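Local coordinates for aldehyde dehydrogenase family protein (Pseudomonas syringae pv. tomato, PDB 5IUV) that probably oxidises indole-3-acetaldehyde to the auxin indole-3-acetic acid, using NAD+ as the electron acceptor, at residues Trp176-Ala181 / Val188-Ser193; Arg202-Ala207 / Leu217-Gly222; Ala22-Glu27 / Val63-Ser68; Gly476-Leu481 / Asp485-Leu490. One frame throughout, in Å; residues are numbered along the deposited sequence.

Interaction 1: Trp176-Ala181 / Val188-Ser193; sequences WKLGPA and VVLKPS. With NAD (nicotinamide-adenine-dinucleotide), chain C.
Val188, on strand 187-191, meets Leu178 and Ala181 of helix 170-183. Its CB is aimed at the helix, and the two methyls divide the work: CG1 lies 3.7 Å from Leu178 CD2, and CG2 lies 3.7 Å from Ala181 CB. The fork is set by the first torsion (178°), which places CG1 opposite the backbone N and CG2 opposite the carbonyl carbon. Leu178 arrives obliquely, its other methyl, CD1, ending 4.3 Å from Leu190 CD2. The helix and strand axes are 10.2 Å apart and run in opposite directions at 179°, as expected of the return from helix to strand in the beta-alpha-beta unit formed by strand 149-164, helix 170-183 and strand 187-191.

Just beyond Leu190, the segment turns polar. Bends at chi2 and chi3 curl the Lys191 chain so that NZ donates to the adenine-ribose hydroxyls of NAD, at 2.7 Å from O2B and 3.2 Å from O3B. The same NZ meets Pro192 O at 2.7 Å, from above that carbonyl's plane, and also Gly222 O. With four oxygens for three protons, at least one proton is probably shared.

Chemically, the helix-strand contact is purely apolar and depends on close methyl packing, whereas the strand's end holds its ammonium through several oxygens. Glu194 also bonds the cofactor, and an unphosphorylated O2B gripped by Lys191 is consistent with use of NAD.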
# COMPACT_ATOMS: atom_id res chain seq x y z
N TRP A 176 4.66 6.44 -22.88
CA TRP A 176 4.26 6.84 -21.54
C TRP A 176 2.76 6.70 -21.33
O TRP A 176 2.31 6.40 -20.22
CB TRP A 176 4.67 8.29 -21.25
CG TRP A 176 6.09 8.45 -20.85
CD1 TRP A 176 7.10 7.55 -21.02
CD2 TRP A 176 6.67 9.58 -20.20
NE1 TRP A 176 8.28 8.06 -20.52
CE2 TRP A 176 8.04 9.30 -20.01
CE3 TRP A 176 6.16 10.81 -19.77
CZ2 TRP A 176 8.91 10.21 -19.41
CZ3 TRP A 176 7.02 11.71 -19.16
CH2 TRP A 176 8.38 11.40 -18.99
N LYS A 177 1.98 6.92 -22.39
CA LYS A 177 0.53 6.74 -22.31
C LYS A 177 0.16 5.28 -22.57
O LYS A 177 -0.62 4.71 -21.82
CB LYS A 177 -0.22 7.64 -23.32
CG LYS A 177 0.20 9.12 -23.35
CD LYS A 177 -0.06 9.83 -22.03
CE LYS A 177 0.20 11.33 -22.17
NZ LYS A 177 0.26 12.05 -20.85
N LEU A 178 0.71 4.69 -23.64
CA LEU A 178 0.31 3.34 -24.05
C LEU A 178 0.63 2.28 -23.01
O LEU A 178 -0.13 1.33 -22.83
CB LEU A 178 0.99 2.96 -25.37
CG LEU A 178 0.60 3.71 -26.64
CD1 LEU A 178 1.31 3.10 -27.84
CD2 LEU A 178 -0.89 3.70 -26.83
N GLY A 179 1.77 2.44 -22.34
CA GLY A 179 2.17 1.49 -21.32
C GLY A 179 1.08 1.18 -20.30
O GLY A 179 0.56 0.07 -20.27
N PRO A 180 0.74 2.16 -19.46
CA PRO A 180 -0.32 1.97 -18.46
C PRO A 180 -1.73 1.80 -19.06
O PRO A 180 -2.52 1.03 -18.51
CB PRO A 180 -0.23 3.25 -17.61
CG PRO A 180 0.49 4.24 -18.48
CD PRO A 180 1.44 3.44 -19.30
N ALA A 181 -2.03 2.50 -20.15
CA ALA A 181 -3.38 2.44 -20.72
C ALA A 181 -3.69 1.06 -21.29
O ALA A 181 -4.76 0.52 -21.05
CB ALA A 181 -3.56 3.51 -21.80
N VAL A 188 -7.16 1.94 -26.94
CA VAL A 188 -6.59 3.27 -27.08
C VAL A 188 -6.65 3.76 -28.52
O VAL A 188 -6.32 3.02 -29.44
CB VAL A 188 -5.11 3.30 -26.60
CG1 VAL A 188 -4.49 4.69 -26.79
CG2 VAL A 188 -5.04 2.87 -25.14
N VAL A 189 -7.11 5.00 -28.70
CA VAL A 189 -6.98 5.70 -29.97
C VAL A 189 -5.90 6.76 -29.81
O VAL A 189 -6.07 7.75 -29.10
CB VAL A 189 -8.29 6.35 -30.43
CG1 VAL A 189 -8.10 7.04 -31.78
CG2 VAL A 189 -9.41 5.31 -30.49
N LEU A 190 -4.77 6.52 -30.47
CA LEU A 190 -3.60 7.38 -30.39
C LEU A 190 -3.60 8.40 -31.52
O LEU A 190 -3.76 8.05 -32.69
CB LEU A 190 -2.33 6.52 -30.45
CG LEU A 190 -0.97 7.22 -30.45
CD1 LEU A 190 -0.77 8.02 -29.17
CD2 LEU A 190 0.12 6.18 -30.60
N LYS A 191 -3.43 9.67 -31.16
CA LYS A 191 -3.40 10.77 -32.12
C LYS A 191 -2.06 11.48 -31.99
O LYS A 191 -1.90 12.37 -31.16
CB LYS A 191 -4.55 11.76 -31.87
CG LYS A 191 -5.11 12.45 -33.12
CD LYS A 191 -4.08 13.33 -33.83
CE LYS A 191 -3.68 14.55 -33.02
NZ LYS A 191 -2.69 15.40 -33.74
N PRO A 192 -1.09 11.08 -32.82
CA PRO A 192 0.23 11.71 -32.80
C PRO A 192 0.18 13.13 -33.36
O PRO A 192 -0.74 13.50 -34.10
CB PRO A 192 1.07 10.80 -33.71
CG PRO A 192 0.08 10.27 -34.69
CD PRO A 192 -1.19 10.07 -33.89
N SER A 193 1.18 13.93 -32.99
CA SER A 193 1.32 15.26 -33.54
C SER A 193 1.44 15.23 -35.06
O SER A 193 2.11 14.36 -35.63
CB SER A 193 2.54 15.96 -32.94
OG SER A 193 2.81 17.17 -33.62
PA NAD C . 0.19 21.42 -28.78
O1A NAD C . -0.56 21.84 -27.58
O2A NAD C . 0.16 22.43 -29.91
O5B NAD C . -0.34 20.04 -29.31
C5B NAD C . -0.13 18.76 -28.68
C4B NAD C . -1.01 17.76 -29.39
O4B NAD C . -2.38 18.22 -29.33
C3B NAD C . -0.73 17.48 -30.87
O3B NAD C . -0.96 16.11 -31.18
C2B NAD C . -1.73 18.38 -31.58
O2B NAD C . -2.05 17.91 -32.89
C1B NAD C . -2.92 18.29 -30.63
N9A NAD C . -3.89 19.38 -30.67
C8A NAD C . -3.68 20.67 -31.08
N7A NAD C . -4.76 21.41 -31.10
C5A NAD C . -5.75 20.55 -30.65
C6A NAD C . -7.13 20.75 -30.39
N6A NAD C . -7.78 21.89 -30.63
N1A NAD C . -7.82 19.70 -29.88
C2A NAD C . -7.18 18.54 -29.68
N3A NAD C . -5.90 18.24 -29.91
C4A NAD C . -5.23 19.30 -30.38
O3 NAD C . 1.72 21.17 -28.38
PN NAD C . 3.04 20.77 -29.20
O1N NAD C . 3.48 22.00 -29.91
O2N NAD C . 2.77 19.55 -29.99
O5D NAD C . 4.06 20.35 -28.05
C5D NAD C . 4.82 21.31 -27.29
C4D NAD C . 4.18 21.45 -25.93
O4D NAD C . 4.19 20.16 -25.27
C3D NAD C . 4.90 22.38 -24.97
O3D NAD C . 3.96 23.23 -24.32
C2D NAD C . 5.57 21.40 -24.00
O2D NAD C . 5.80 21.88 -22.68
C1D NAD C . 4.53 20.26 -23.93
N1N NAD C . 5.18 18.97 -23.45
C2N NAD C . 4.78 18.53 -22.17
C3N NAD C . 5.27 17.33 -21.67
C7N NAD C . 4.94 16.83 -20.28
O7N NAD C . 4.36 17.59 -19.48
N7N NAD C . 5.38 15.65 -19.94
C4N NAD C . 6.17 16.60 -22.45
C5N NAD C . 6.58 17.07 -23.69
C6N NAD C . 6.06 18.26 -24.18

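Interaction 2: Arg202-Ala207 / Leu217-Gly222; sequences RIAQLA and LNVLPG
Ala204 and Ala207, one helical turn apart on helix 198-210, rest on Val219 and Leu217 of strand 217-219. This is the closing half of a beta-alpha-beta crossover, in which strand 187-191, the helix and strand 217-219 follow one another and the two strands pair in parallel in the dinucleotide-binding sheet of the aldehyde dehydrogenase fold.

Each alanine offers a single methyl, so the conformations of the strand side chains decide the fit. Leu217 has CG swung opposite its backbone N (chi1 174°), and chi2 of 60° then carries CD2 to the helix, 3.6 Å from Ala207 CB. The leucine also packs on Leu178 of helix 170-183, where CD1 is the branch that faces Leu178. Two residues along, Val219 again turns its CB to the helix. With CG1 opposite the backbone N (178°), CG2 lies beside that N and approaches Ala204 CB at 3.8 Å, while CG1 extends toward the ring of Pro192. The two methyl pairs thus form separate points of contact. Asn218, between them in sequence, directs its CB away from the helix. Ile203 adds its aliphatic end to the neighbouring helices, touching Leu101, Leu171 and Leu178.

Within the helix, Ala207 N bonds to Ile203 O at 2.9 Å. Between the backbones, a water lies within hydrogen-bonding distance of two carbonyl oxygens, 2.9 Å from Ala204 O and 2.8 Å from Leu217 O, but with more acceptors around it than protons it may not serve both at once.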
# COMPACT_ATOMS: atom_id res chain seq x y z
N ARG A 202 4.01 3.61 -37.38
CA ARG A 202 4.81 2.39 -37.55
C ARG A 202 4.58 1.37 -36.43
O ARG A 202 4.50 0.17 -36.70
CB ARG A 202 6.29 2.75 -37.64
CG ARG A 202 7.23 1.55 -37.81
CD ARG A 202 7.02 0.84 -39.15
NE ARG A 202 7.98 -0.25 -39.31
CZ ARG A 202 7.72 -1.52 -39.01
NH1 ARG A 202 6.53 -1.87 -38.55
NH2 ARG A 202 8.66 -2.45 -39.18
N ILE A 203 4.45 1.82 -35.18
CA ILE A 203 4.31 0.86 -34.08
C ILE A 203 2.92 0.22 -34.00
O ILE A 203 2.73 -0.74 -33.27
CB ILE A 203 4.64 1.49 -32.70
CG1 ILE A 203 3.67 2.62 -32.36
CG2 ILE A 203 6.10 1.95 -32.65
CD1 ILE A 203 3.76 3.11 -30.93
N ALA A 204 1.95 0.76 -34.74
CA ALA A 204 0.62 0.14 -34.81
C ALA A 204 0.72 -1.30 -35.31
O ALA A 204 0.05 -2.20 -34.79
CB ALA A 204 -0.31 0.95 -35.71
N GLN A 205 1.59 -1.51 -36.29
CA GLN A 205 1.84 -2.84 -36.84
C GLN A 205 2.56 -3.74 -35.84
O GLN A 205 2.27 -4.93 -35.72
CB GLN A 205 2.66 -2.73 -38.12
CG GLN A 205 3.34 -4.02 -38.53
CD GLN A 205 2.38 -4.98 -39.19
OE1 GLN A 205 2.02 -6.02 -38.62
NE2 GLN A 205 1.97 -4.65 -40.41
N LEU A 206 3.53 -3.16 -35.13
CA LEU A 206 4.28 -3.91 -34.13
C LEU A 206 3.37 -4.38 -33.00
O LEU A 206 3.56 -5.47 -32.46
CB LEU A 206 5.43 -3.07 -33.58
CG LEU A 206 6.50 -2.66 -34.59
CD1 LEU A 206 7.64 -1.92 -33.88
CD2 LEU A 206 7.03 -3.88 -35.35
N ALA A 207 2.38 -3.56 -32.65
CA ALA A 207 1.44 -3.93 -31.59
C ALA A 207 0.70 -5.21 -31.96
O ALA A 207 0.58 -6.13 -31.14
CB ALA A 207 0.46 -2.79 -31.33
N LEU A 217 -5.53 -1.02 -30.35
CA LEU A 217 -4.71 0.16 -30.59
C LEU A 217 -4.91 0.68 -32.02
O LEU A 217 -4.45 0.07 -33.00
CB LEU A 217 -3.23 -0.14 -30.33
CG LEU A 217 -2.25 0.98 -30.69
CD1 LEU A 217 -2.54 2.25 -29.90
CD2 LEU A 217 -0.80 0.53 -30.49
N ASN A 218 -5.63 1.79 -32.13
CA ASN A 218 -5.86 2.45 -33.40
C ASN A 218 -5.06 3.75 -33.43
O ASN A 218 -4.93 4.40 -32.39
CB ASN A 218 -7.35 2.74 -33.61
CG ASN A 218 -8.18 1.47 -33.77
OD1 ASN A 218 -7.70 0.46 -34.27
ND2 ASN A 218 -9.45 1.54 -33.35
N VAL A 219 -4.54 4.12 -34.59
CA VAL A 219 -3.71 5.32 -34.70
C VAL A 219 -4.25 6.27 -35.78
O VAL A 219 -4.40 5.89 -36.94
CB VAL A 219 -2.24 4.97 -35.03
CG1 VAL A 219 -1.41 6.25 -35.18
CG2 VAL A 219 -1.66 4.07 -33.94
N LEU A 220 -4.54 7.51 -35.38
CA LEU A 220 -5.10 8.49 -36.31
C LEU A 220 -4.20 9.72 -36.49
O LEU A 220 -4.26 10.66 -35.70
CB LEU A 220 -6.48 8.94 -35.82
CG LEU A 220 -7.53 7.86 -35.58
CD1 LEU A 220 -8.86 8.49 -35.15
CD2 LEU A 220 -7.70 7.01 -36.83
N PRO A 221 -3.34 9.70 -37.52
CA PRO A 221 -2.57 10.91 -37.81
C PRO A 221 -3.48 12.01 -38.35
O PRO A 221 -4.54 11.71 -38.91
CB PRO A 221 -1.56 10.45 -38.86
CG PRO A 221 -2.20 9.26 -39.51
CD PRO A 221 -3.02 8.60 -38.44
N GLY A 222 -3.10 13.26 -38.15
CA GLY A 222 -3.92 14.38 -38.59
C GLY A 222 -3.78 15.57 -37.67
O GLY A 222 -3.07 15.50 -36.67
O HOH W 1 -2.39 -1.87 -33.19

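Interaction 3: Ala22-Glu27 / Val63-Ser68; sequences AFIQGE and VESARS
Gln25 and Ser65 have CA atoms 5.9 Å apart where a type I' turn, Ile24 to Glu27, presents its first corner to helix 56-72; the turn closes a tight hairpin through Ile24 N to Glu27 O (2.9 Å) and Glu27 N to Ile24 O (3.3 Å). Gln25 adopts the left-handed backbone conformation that this turn needs, and Gly26 likewise has positive phi.

The key side chain is Gln25. With CG opposite the backbone N (chi1 -169°) and a bend at chi2 (56°), the chain folds back so that the amide oxygen reaches the helix. Ser65 OG donates to Gln25 OE1 at 2.6 Å, in the carbonyl plane and on a lone pair, with a C=O...donor angle of 142°. The direction of this bond is fixed: the serine hydroxyl gives its proton and in turn accepts one from Asn218 ND2. A water also donates to Gln25 OE1 at 2.7 Å and to Ser65 O at 2.9 Å, so the amide oxygen takes two hydrogen bonds and is linked to the helix both through the side chain and through the backbone. On the apolar flank, Ile24 CG2 approaches Ser65 CB at 4.1 Å. Behind the turn, Glu27 N stands over one face of the Phe23 ring, toward its rim.

Asn218 of strand 217-219 ties the pieces together, since its OD1 also receives Gln25 N. The hairpin flanks strand 217-219 at the sheet's edge, beside helix 56-72, which itself packs on the sheet through Ala66 on strand 149-164, while Phe23 packs on helix 198-210.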
# COMPACT_ATOMS: atom_id res chain seq x y z
N ALA A 22 -3.31 5.79 -41.74
CA ALA A 22 -3.88 5.60 -40.42
C ALA A 22 -3.99 4.10 -40.15
O ALA A 22 -3.81 3.30 -41.07
CB ALA A 22 -5.25 6.27 -40.31
N PHE A 23 -4.28 3.73 -38.91
CA PHE A 23 -4.42 2.31 -38.55
C PHE A 23 -5.68 2.11 -37.74
O PHE A 23 -5.82 2.65 -36.64
CB PHE A 23 -3.19 1.83 -37.77
CG PHE A 23 -3.09 0.32 -37.65
CD1 PHE A 23 -3.60 -0.33 -36.53
CD2 PHE A 23 -2.47 -0.43 -38.63
CE1 PHE A 23 -3.49 -1.71 -36.40
CE2 PHE A 23 -2.37 -1.81 -38.51
CZ PHE A 23 -2.87 -2.45 -37.39
N ILE A 24 -6.61 1.33 -38.27
CA ILE A 24 -7.88 1.11 -37.59
C ILE A 24 -8.30 -0.35 -37.74
O ILE A 24 -8.28 -0.88 -38.85
CB ILE A 24 -9.01 2.01 -38.15
CG1 ILE A 24 -8.67 3.49 -37.98
CG2 ILE A 24 -10.33 1.70 -37.45
CD1 ILE A 24 -9.60 4.41 -38.73
N GLN A 25 -8.65 -0.98 -36.62
CA GLN A 25 -9.15 -2.36 -36.62
C GLN A 25 -8.17 -3.31 -37.35
O GLN A 25 -8.56 -4.07 -38.24
CB GLN A 25 -10.55 -2.41 -37.24
CG GLN A 25 -11.31 -3.74 -37.08
CD GLN A 25 -11.45 -4.19 -35.63
OE1 GLN A 25 -11.60 -3.38 -34.72
NE2 GLN A 25 -11.41 -5.50 -35.42
N GLY A 26 -6.90 -3.24 -36.96
CA GLY A 26 -5.90 -4.18 -37.43
C GLY A 26 -5.37 -3.95 -38.84
O GLY A 26 -4.60 -4.78 -39.32
N GLU A 27 -5.75 -2.85 -39.48
CA GLU A 27 -5.32 -2.57 -40.86
C GLU A 27 -4.97 -1.11 -41.09
O GLU A 27 -5.62 -0.22 -40.57
CB GLU A 27 -6.41 -2.99 -41.87
CG GLU A 27 -6.64 -4.49 -41.97
CD GLU A 27 -7.67 -4.86 -43.02
OE1 GLU A 27 -8.18 -3.95 -43.71
OE2 GLU A 27 -7.95 -6.06 -43.17
N VAL A 63 -13.22 4.90 -32.83
CA VAL A 63 -13.81 4.75 -31.51
C VAL A 63 -14.80 3.59 -31.50
O VAL A 63 -14.86 2.82 -30.54
CB VAL A 63 -14.50 6.06 -31.04
CG1 VAL A 63 -15.31 5.81 -29.77
CG2 VAL A 63 -13.45 7.15 -30.79
N GLU A 64 -15.58 3.44 -32.57
CA GLU A 64 -16.44 2.26 -32.71
C GLU A 64 -15.62 0.98 -32.65
O GLU A 64 -16.02 -0.00 -32.02
CB GLU A 64 -17.24 2.31 -34.01
CG GLU A 64 -18.36 3.34 -34.03
CD GLU A 64 -19.12 3.34 -35.35
OE1 GLU A 64 -19.09 2.32 -36.07
OE2 GLU A 64 -19.76 4.37 -35.67
N SER A 65 -14.48 0.99 -33.32
CA SER A 65 -13.55 -0.14 -33.31
C SER A 65 -12.98 -0.37 -31.91
O SER A 65 -12.96 -1.50 -31.42
CB SER A 65 -12.42 0.11 -34.31
OG SER A 65 -11.35 -0.81 -34.16
N ALA A 66 -12.52 0.70 -31.27
CA ALA A 66 -12.02 0.62 -29.90
C ALA A 66 -13.06 0.03 -28.94
O ALA A 66 -12.74 -0.82 -28.11
CB ALA A 66 -11.60 2.00 -29.42
N ARG A 67 -14.30 0.50 -29.07
CA ARG A 67 -15.39 0.12 -28.17
C ARG A 67 -15.76 -1.34 -28.36
O ARG A 67 -15.95 -2.08 -27.39
CB ARG A 67 -16.62 1.02 -28.41
CG ARG A 67 -17.88 0.58 -27.67
CD ARG A 67 -17.73 0.73 -26.16
NE ARG A 67 -17.45 2.11 -25.77
CZ ARG A 67 -16.92 2.47 -24.61
NH1 ARG A 67 -16.61 1.54 -23.70
NH2 ARG A 67 -16.69 3.75 -24.34
N SER A 68 -15.88 -1.75 -29.61
CA SER A 68 -16.21 -3.14 -29.91
C SER A 68 -15.14 -4.08 -29.38
O SER A 68 -15.44 -5.13 -28.81
CB SER A 68 -16.40 -3.32 -31.42
OG SER A 68 -16.68 -4.67 -31.72
O HOH W 2 -13.19 -4.14 -32.65

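Interaction 4: Gly476-Leu481 / Asp485-Leu490; sequences GRDKSL and DKYTEL
Asp478 and Lys486 are brought together by their torsions: chi1 of -77° puts the aspartate CG beside its own backbone N, and a bend at chi3 (-63°) in Lys486 directs its ammonium to the carboxylate. They belong to the connection between strand 474-475 and strand 488-496, the latter being paired antiparallel with strand 149-164 in the aldehyde dehydrogenase fold.

The two side chains meet at about a right angle and form a salt bridge between Lys486 NZ and Asp478 OD1. The modelled separation of 2.4 Å is too short to be taken literally. A weak second bond runs from the same NZ to Arg477 O, at 3.3 Å, so the ammonium spans side chain and backbone of one strip of loop. Nearer its backbone, the lysine chain passes Gly476, with Lys486 CD 4.4 Å from Gly476 CA.

A water makes a second bridge across the contact: it donates to Asp478 OD1 at 2.5 Å and accepts from Tyr487 OH at 2.7 Å, lying in the plane of the tyrosine ring at its edge. Arg477 turns elsewhere. Its NH1 donates to Gly476 O at 2.9 Å from above the carbonyl plane, and NH2 reaches Glu489 and Leu490 of the second subunit, so the loop takes part in the subunit interface. Back at the tyrosine, Lys486 CB sits 4.0 Å above one ring face of Tyr487, displaced toward the rim.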
# COMPACT_ATOMS: atom_id res chain seq x y z
N GLY A 476 -2.44 14.88 -12.78
CA GLY A 476 -2.12 13.47 -12.94
C GLY A 476 -0.65 13.24 -13.28
O GLY A 476 0.10 14.19 -13.52
N ARG A 477 -0.24 11.98 -13.31
CA ARG A 477 1.17 11.66 -13.44
C ARG A 477 1.41 10.56 -14.45
O ARG A 477 0.63 9.61 -14.52
CB ARG A 477 1.75 11.26 -12.07
CG ARG A 477 1.65 12.33 -10.99
CD ARG A 477 2.62 13.47 -11.27
NE ARG A 477 2.59 14.52 -10.25
CZ ARG A 477 1.82 15.61 -10.30
NH1 ARG A 477 1.00 15.80 -11.33
NH2 ARG A 477 1.88 16.52 -9.33
N ASP A 478 2.48 10.70 -15.23
CA ASP A 478 2.98 9.64 -16.10
C ASP A 478 4.12 8.92 -15.40
O ASP A 478 4.72 9.47 -14.48
CB ASP A 478 3.45 10.21 -17.45
CG ASP A 478 2.31 10.55 -18.39
OD1 ASP A 478 1.20 10.02 -18.21
OD2 ASP A 478 2.53 11.35 -19.32
N LYS A 479 4.40 7.70 -15.86
CA LYS A 479 5.37 6.80 -15.23
C LYS A 479 4.90 6.36 -13.85
O LYS A 479 3.89 6.84 -13.35
CB LYS A 479 6.77 7.45 -15.17
CG LYS A 479 7.31 7.84 -16.55
CD LYS A 479 8.79 8.18 -16.51
CE LYS A 479 9.07 9.36 -15.59
NZ LYS A 479 10.52 9.46 -15.27
N SER A 480 5.64 5.42 -13.27
CA SER A 480 5.33 4.79 -11.98
C SER A 480 4.00 4.05 -12.02
O SER A 480 3.35 3.97 -13.05
CB SER A 480 5.32 5.82 -10.84
OG SER A 480 4.08 6.51 -10.77
N LEU A 481 3.62 3.50 -10.87
CA LEU A 481 2.34 2.81 -10.74
C LEU A 481 1.19 3.81 -10.72
O LEU A 481 0.06 3.48 -11.05
CB LEU A 481 2.33 1.97 -9.45
CG LEU A 481 3.48 0.97 -9.33
CD1 LEU A 481 3.41 0.22 -8.00
CD2 LEU A 481 3.46 -0.00 -10.50
N ASP A 485 -3.60 4.83 -12.57
CA ASP A 485 -4.83 5.37 -12.02
C ASP A 485 -5.58 6.27 -13.01
O ASP A 485 -6.78 6.50 -12.85
CB ASP A 485 -4.55 6.14 -10.72
CG ASP A 485 -4.11 5.22 -9.58
OD1 ASP A 485 -4.35 3.99 -9.66
OD2 ASP A 485 -3.52 5.73 -8.60
N LYS A 486 -4.90 6.77 -14.03
CA LYS A 486 -5.56 7.59 -15.04
C LYS A 486 -6.43 6.78 -15.99
O LYS A 486 -7.24 7.33 -16.72
CB LYS A 486 -4.52 8.38 -15.85
CG LYS A 486 -3.68 9.32 -15.02
CD LYS A 486 -2.90 10.29 -15.89
CE LYS A 486 -1.92 9.57 -16.78
NZ LYS A 486 -0.89 10.55 -17.24
N TYR A 487 -6.25 5.46 -15.98
CA TYR A 487 -6.88 4.60 -16.97
C TYR A 487 -7.85 3.61 -16.35
O TYR A 487 -8.35 2.71 -17.02
CB TYR A 487 -5.80 3.86 -17.78
CG TYR A 487 -4.81 4.84 -18.38
CD1 TYR A 487 -5.18 5.63 -19.46
CD2 TYR A 487 -3.55 5.00 -17.84
CE1 TYR A 487 -4.29 6.54 -20.01
CE2 TYR A 487 -2.65 5.90 -18.38
CZ TYR A 487 -3.03 6.67 -19.46
OH TYR A 487 -2.14 7.58 -20.00
N THR A 488 -8.13 3.80 -15.06
CA THR A 488 -9.06 2.91 -14.37
C THR A 488 -10.08 3.66 -13.52
O THR A 488 -9.94 4.86 -13.25
CB THR A 488 -8.31 1.91 -13.46
OG1 THR A 488 -7.52 2.61 -12.50
CG2 THR A 488 -7.40 1.00 -14.28
N GLU A 489 -11.13 2.94 -13.12
CA GLU A 489 -12.18 3.46 -12.24
C GLU A 489 -12.25 2.61 -10.99
O GLU A 489 -12.17 1.38 -11.07
CB GLU A 489 -13.55 3.43 -12.93
CG GLU A 489 -13.73 4.39 -14.07
CD GLU A 489 -13.88 5.83 -13.61
OE1 GLU A 489 -14.33 6.06 -12.47
OE2 GLU A 489 -13.55 6.73 -14.40
N LEU A 490 -12.43 3.25 -9.84
CA LEU A 490 -12.64 2.55 -8.58
C LEU A 490 -14.09 2.06 -8.42
O LEU A 490 -15.04 2.78 -8.72
CB LEU A 490 -12.28 3.45 -7.41
CG LEU A 490 -10.79 3.63 -7.13
CD1 LEU A 490 -10.58 4.78 -6.16
CD2 LEU A 490 -10.21 2.35 -6.56
O HOH W 3 0.25 7.75 -18.81
O HOH W 4 -1.76 2.24 -8.61

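Overall arrangement
Interactions 1 and 2, with centres 10 Å apart, belong to successive beta-alpha-beta units with strands 187-191 and 217-219 adjacent in one sheet: Leu190 N meets Asn218 O, and Leu190 O meets Leu220 N, each at 2.9 Å. Interaction 3 adjoins this edge, where Val219 N lies 2.8 Å from Phe23 O. Interaction 4 reaches the other end of interaction 1, where Lys177 NZ forms a 2.8 Å salt bridge with Asp478 OD2 and Pro180 CG packs on Tyr487 CE2 at 3.6 Å. Two ends of the cofactor are approached: Lys191 binds the adenine ribose, while the Asp478 side chain lies about 5 Å from the nicotinamide end and about 4 Å from that of Glu267, the predicted active-site residue.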